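Local coordinates for protein malonyl CoA-ACP transacylase (Xanthomonas oryzae pv. oryzae, PDB 3R97) that probably transfers the malonyl group from malonyl-CoA to holo acyl carrier protein, supplying malonyl-ACP for fatty acid synthesis, at residues V9-G14 / I274-P279; G19-L24 / P298-A303. All coordinates share one frame; numbering follows the deposited sequence.

Contact 1: V9-G14 / I274-P279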
# COMPACT_ATOMS: atom_id res chain seq x y z
N VAL A 9 -1.78 8.02 6.03
CA VAL A 9 -1.53 6.66 5.48
C VAL A 9 -2.01 6.62 4.02
O VAL A 9 -2.98 7.31 3.63
CB VAL A 9 -2.16 5.53 6.36
CG1 VAL A 9 -1.66 5.66 7.83
CG2 VAL A 9 -3.70 5.57 6.34
N PHE A 10 -1.34 5.80 3.22
CA PHE A 10 -1.55 5.78 1.75
C PHE A 10 -1.95 4.37 1.27
O PHE A 10 -1.22 3.41 1.53
CB PHE A 10 -0.29 6.30 1.02
CG PHE A 10 0.04 7.71 1.35
CD1 PHE A 10 0.91 8.01 2.41
CD2 PHE A 10 -0.57 8.75 0.65
CE1 PHE A 10 1.20 9.35 2.76
CE2 PHE A 10 -0.28 10.11 0.96
CZ PHE A 10 0.62 10.41 2.04
N PRO A 11 -3.12 4.25 0.57
CA PRO A 11 -3.56 2.89 0.23
C PRO A 11 -2.75 2.31 -0.94
O PRO A 11 -2.07 3.05 -1.67
CB PRO A 11 -5.04 3.08 -0.11
CG PRO A 11 -5.08 4.47 -0.82
CD PRO A 11 -3.97 5.28 -0.08
N GLY A 12 -2.79 0.97 -1.07
CA GLY A 12 -2.11 0.26 -2.11
C GLY A 12 -3.10 -0.59 -2.89
O GLY A 12 -4.29 -0.29 -2.89
N GLN A 13 -2.58 -1.65 -3.56
CA GLN A 13 -3.34 -2.54 -4.46
C GLN A 13 -4.66 -2.98 -3.80
O GLN A 13 -4.66 -3.36 -2.65
CB GLN A 13 -2.47 -3.78 -4.80
CG GLN A 13 -3.01 -4.78 -5.90
CD GLN A 13 -2.88 -4.20 -7.30
OE1 GLN A 13 -1.82 -3.60 -7.64
NE2 GLN A 13 -3.94 -4.35 -8.15
N GLY A 14 -5.76 -2.86 -4.53
CA GLY A 14 -7.08 -3.29 -4.04
C GLY A 14 -7.96 -2.08 -3.86
O GLY A 14 -9.16 -2.19 -3.88
N ILE A 274 -5.78 9.88 11.98
CA ILE A 274 -5.24 9.31 10.76
C ILE A 274 -6.15 9.60 9.55
O ILE A 274 -7.34 9.31 9.59
CB ILE A 274 -4.95 7.78 10.91
CG1 ILE A 274 -4.00 7.54 12.09
CG2 ILE A 274 -4.32 7.20 9.63
CD1 ILE A 274 -3.82 6.12 12.46
N ALA A 275 -5.55 10.18 8.52
CA ALA A 275 -6.22 10.46 7.27
C ALA A 275 -5.71 9.47 6.27
O ALA A 275 -4.49 9.29 6.16
CB ALA A 275 -5.94 11.91 6.78
N GLU A 276 -6.65 8.80 5.59
CA GLU A 276 -6.31 7.83 4.55
C GLU A 276 -6.23 8.65 3.31
O GLU A 276 -7.25 9.22 2.84
CB GLU A 276 -7.32 6.67 4.44
CG GLU A 276 -7.01 5.66 3.30
CD GLU A 276 -7.85 4.38 3.40
OE1 GLU A 276 -8.86 4.41 4.15
OE2 GLU A 276 -7.50 3.34 2.78
N CYS A 277 -5.02 8.79 2.78
CA CYS A 277 -4.83 9.82 1.76
C CYS A 277 -4.77 9.25 0.34
O CYS A 277 -3.70 9.03 -0.19
CB CYS A 277 -3.57 10.65 2.10
SG CYS A 277 -3.27 12.00 0.96
N GLY A 278 -5.92 8.99 -0.25
CA GLY A 278 -6.01 8.40 -1.58
C GLY A 278 -7.35 7.68 -1.61
O GLY A 278 -8.14 7.83 -0.67
N PRO A 279 -7.58 6.85 -2.66
CA PRO A 279 -8.88 6.23 -2.84
C PRO A 279 -9.27 5.11 -1.88
O PRO A 279 -8.44 4.38 -1.32
CB PRO A 279 -8.84 5.70 -4.30
CG PRO A 279 -7.42 5.77 -4.73
CD PRO A 279 -6.58 6.34 -3.61
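The carbonyl oxygen Val9 O is gripped twice by the neighbouring strand. Cys277 N donates a 2.7 Å hydrogen bond to it, almost straight at 175°. The CA of Glu276 adds a C-H...O contact, with Glu276 CA 3.5 Å from Val9 O. The second backbone bond runs the other way, from Val9 N to Ala275 O at 3.0 Å. Val9 thus faces Glu276 in a parallel bridge between strands 6-10 and 273-276, inside the parallel sheet of the acyl transferase domain.

The side chains of Val9 and Glu276 lie on one face of this sheet. Val9 wedges both methyls against one branch of Ile274, and its CG1 lies 3.6 Å from Ile274 CG2. The extended chain of Glu276 runs past Pro11 CB to the start of helix 282-290, where its carboxylate bonds to Leu283 N and Ser284 OG.

Cys277 packs on the Phe10 ring at CE2, with Cys277 CB 3.5 Å from Phe10 CE2. Its SG, turned anti to the backbone N (chi1 -178°), makes an oblique sulfur-aromatic contact, 4.7 Å from the Phe10 ring centroid and 61° off the ring normal. Cys277 also touches Val75 and Trp76 of helix 61-81.

Further along, two prolines meet. The side chains of Pro11 and Pro279 cross at about a right angle, with Pro11 CG 3.7 Å from Pro279 CD. The side chain of Pro11 is about 9 Å from that of Ser94, the predicted active-site serine, and Phe10 touches the probable nucleophile elbow. The backbone bonds and the apolar packing place the start of Gly12-Gly14 near the predicted active site.

Contact 2: G19-L24 / P298-A303; sequences GMLAEL and PLATPA
Leu24 lays its two methyls over the backbone of Leu299 to Pro302. This is a meeting of two helix starts in the acyl transferase domain: a type II turn, Gly19 to Ala22, leads into helix 22-25, and helix 302-312 follows strand 295-298. Leu24 CD1 sits 3.6 Å from Leu299 O and also touches Ala300 O. Its other branch lies on the proline, with Leu24 CD2 3.8 Å from Pro302 CA. CG is roughly anti to the carbonyl carbon (chi1 -86°), which carries the fork across to Leu299-Pro302.

Glu23 meets the same proline with its aliphatic base. Its CB lies against the Pro302 ring, 3.6 Å from Pro302 CG and as close to Pro302 CD, and the two side chains cross at about a right angle. Leu21 contributes CD2, which lies 4.2 Å from Ala300 CB; its side chain also packs on Ala71 and Val75 of helix 61-81. Leu21 and Thr301 hold the N-cap positions of the two helices. Thr301 turns its CB away from the contact, and its OG1 caps Asp304 N.

The polar link runs through water. Water 1 donates to Ala300 O at 2.8 Å. Water 2 donates to Ala300 O at 2.6 Å. Water 1 accepts from Leu21 N at 3.0 Å, while water 2 takes only a weak bond from Leu24 N.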
# COMPACT_ATOMS: atom_id res chain seq x y z
N GLY A 19 -12.90 5.45 -12.17
CA GLY A 19 -13.51 6.73 -11.73
C GLY A 19 -12.98 7.26 -10.39
O GLY A 19 -13.49 8.25 -9.87
N MET A 20 -11.95 6.62 -9.83
CA MET A 20 -11.43 7.12 -8.55
C MET A 20 -11.03 8.60 -8.66
O MET A 20 -10.47 9.04 -9.69
CB MET A 20 -10.28 6.20 -8.06
CG MET A 20 -8.99 6.27 -8.87
SD MET A 20 -7.88 5.00 -8.29
CE MET A 20 -6.48 5.08 -9.44
N LEU A 21 -11.35 9.37 -7.62
CA LEU A 21 -11.12 10.83 -7.56
C LEU A 21 -11.88 11.68 -8.59
O LEU A 21 -11.65 12.90 -8.72
CB LEU A 21 -9.62 11.15 -7.62
CG LEU A 21 -8.64 10.45 -6.66
CD1 LEU A 21 -7.32 11.19 -6.65
CD2 LEU A 21 -9.16 10.36 -5.26
N ALA A 22 -12.78 11.05 -9.34
CA ALA A 22 -13.55 11.79 -10.34
C ALA A 22 -14.14 13.04 -9.76
O ALA A 22 -13.97 14.12 -10.32
CB ALA A 22 -14.68 10.90 -11.01
N GLU A 23 -14.82 12.90 -8.64
CA GLU A 23 -15.60 13.99 -8.10
C GLU A 23 -14.73 15.11 -7.50
O GLU A 23 -15.14 16.26 -7.49
CB GLU A 23 -16.66 13.48 -7.10
CG GLU A 23 -17.62 12.49 -7.74
CD GLU A 23 -18.46 11.71 -6.72
OE1 GLU A 23 -17.92 11.09 -5.74
OE2 GLU A 23 -19.69 11.73 -6.91
N LEU A 24 -13.57 14.74 -6.95
CA LEU A 24 -12.62 15.75 -6.41
C LEU A 24 -11.97 16.46 -7.55
O LEU A 24 -11.73 17.66 -7.51
CB LEU A 24 -11.54 15.11 -5.49
CG LEU A 24 -11.90 14.92 -4.00
CD1 LEU A 24 -10.80 14.12 -3.28
CD2 LEU A 24 -12.19 16.26 -3.29
N PRO A 298 -11.26 8.63 5.82
CA PRO A 298 -10.76 8.68 4.43
C PRO A 298 -10.90 10.07 3.80
O PRO A 298 -11.75 10.84 4.20
CB PRO A 298 -11.60 7.63 3.69
CG PRO A 298 -12.84 7.45 4.53
CD PRO A 298 -12.39 7.69 5.98
N LEU A 299 -10.05 10.36 2.82
CA LEU A 299 -10.10 11.62 2.06
C LEU A 299 -10.49 11.50 0.59
O LEU A 299 -10.41 12.48 -0.11
CB LEU A 299 -8.75 12.36 2.13
CG LEU A 299 -8.08 12.54 3.47
CD1 LEU A 299 -6.63 13.20 3.32
CD2 LEU A 299 -8.99 13.44 4.25
N ALA A 300 -10.91 10.35 0.09
CA ALA A 300 -10.98 10.22 -1.35
C ALA A 300 -12.20 10.83 -2.08
O ALA A 300 -12.24 10.73 -3.30
CB ALA A 300 -10.87 8.76 -1.72
N THR A 301 -13.16 11.42 -1.37
CA THR A 301 -14.41 11.95 -1.94
C THR A 301 -14.64 13.39 -1.43
O THR A 301 -14.13 13.78 -0.37
CB THR A 301 -15.64 11.08 -1.55
OG1 THR A 301 -15.84 11.15 -0.12
CG2 THR A 301 -15.46 9.55 -1.96
N PRO A 302 -15.43 14.19 -2.19
CA PRO A 302 -15.65 15.56 -1.76
C PRO A 302 -16.15 15.70 -0.31
O PRO A 302 -15.63 16.55 0.43
CB PRO A 302 -16.66 16.09 -2.80
CG PRO A 302 -16.26 15.37 -4.05
CD PRO A 302 -15.85 13.96 -3.59
N ALA A 303 -17.10 14.85 0.11
CA ALA A 303 -17.68 14.92 1.46
C ALA A 303 -16.76 14.45 2.55
O ALA A 303 -16.65 15.09 3.60
CB ALA A 303 -19.02 14.16 1.53
O HOH W 1 -12.51 8.48 -5.02
O HOH W 2 -13.32 11.78 -5.47

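In the fold
After short strand 2-3 the chain runs through strand 6-10, then through the loop to helix 22-25. Segments 9-14 and 19-24, which overlap these two elements, are the first halves of contacts 1 and 2. The chain then makes most of the domain before strand 273-276 returns to close contact 1. Helix 282-290 and edge strand 295-298 follow, and 298-303 closes contact 2. The two closures cross, because their segments alternate along the chain. Their centres are about 12 Å apart. They also touch: Leu299 N probably bonds to Glu276 O, and Pro279 packs on Ala300 and Met20. Together they tie strand 6-10 and the turn before helix 22-25 to the C-terminal part of the domain.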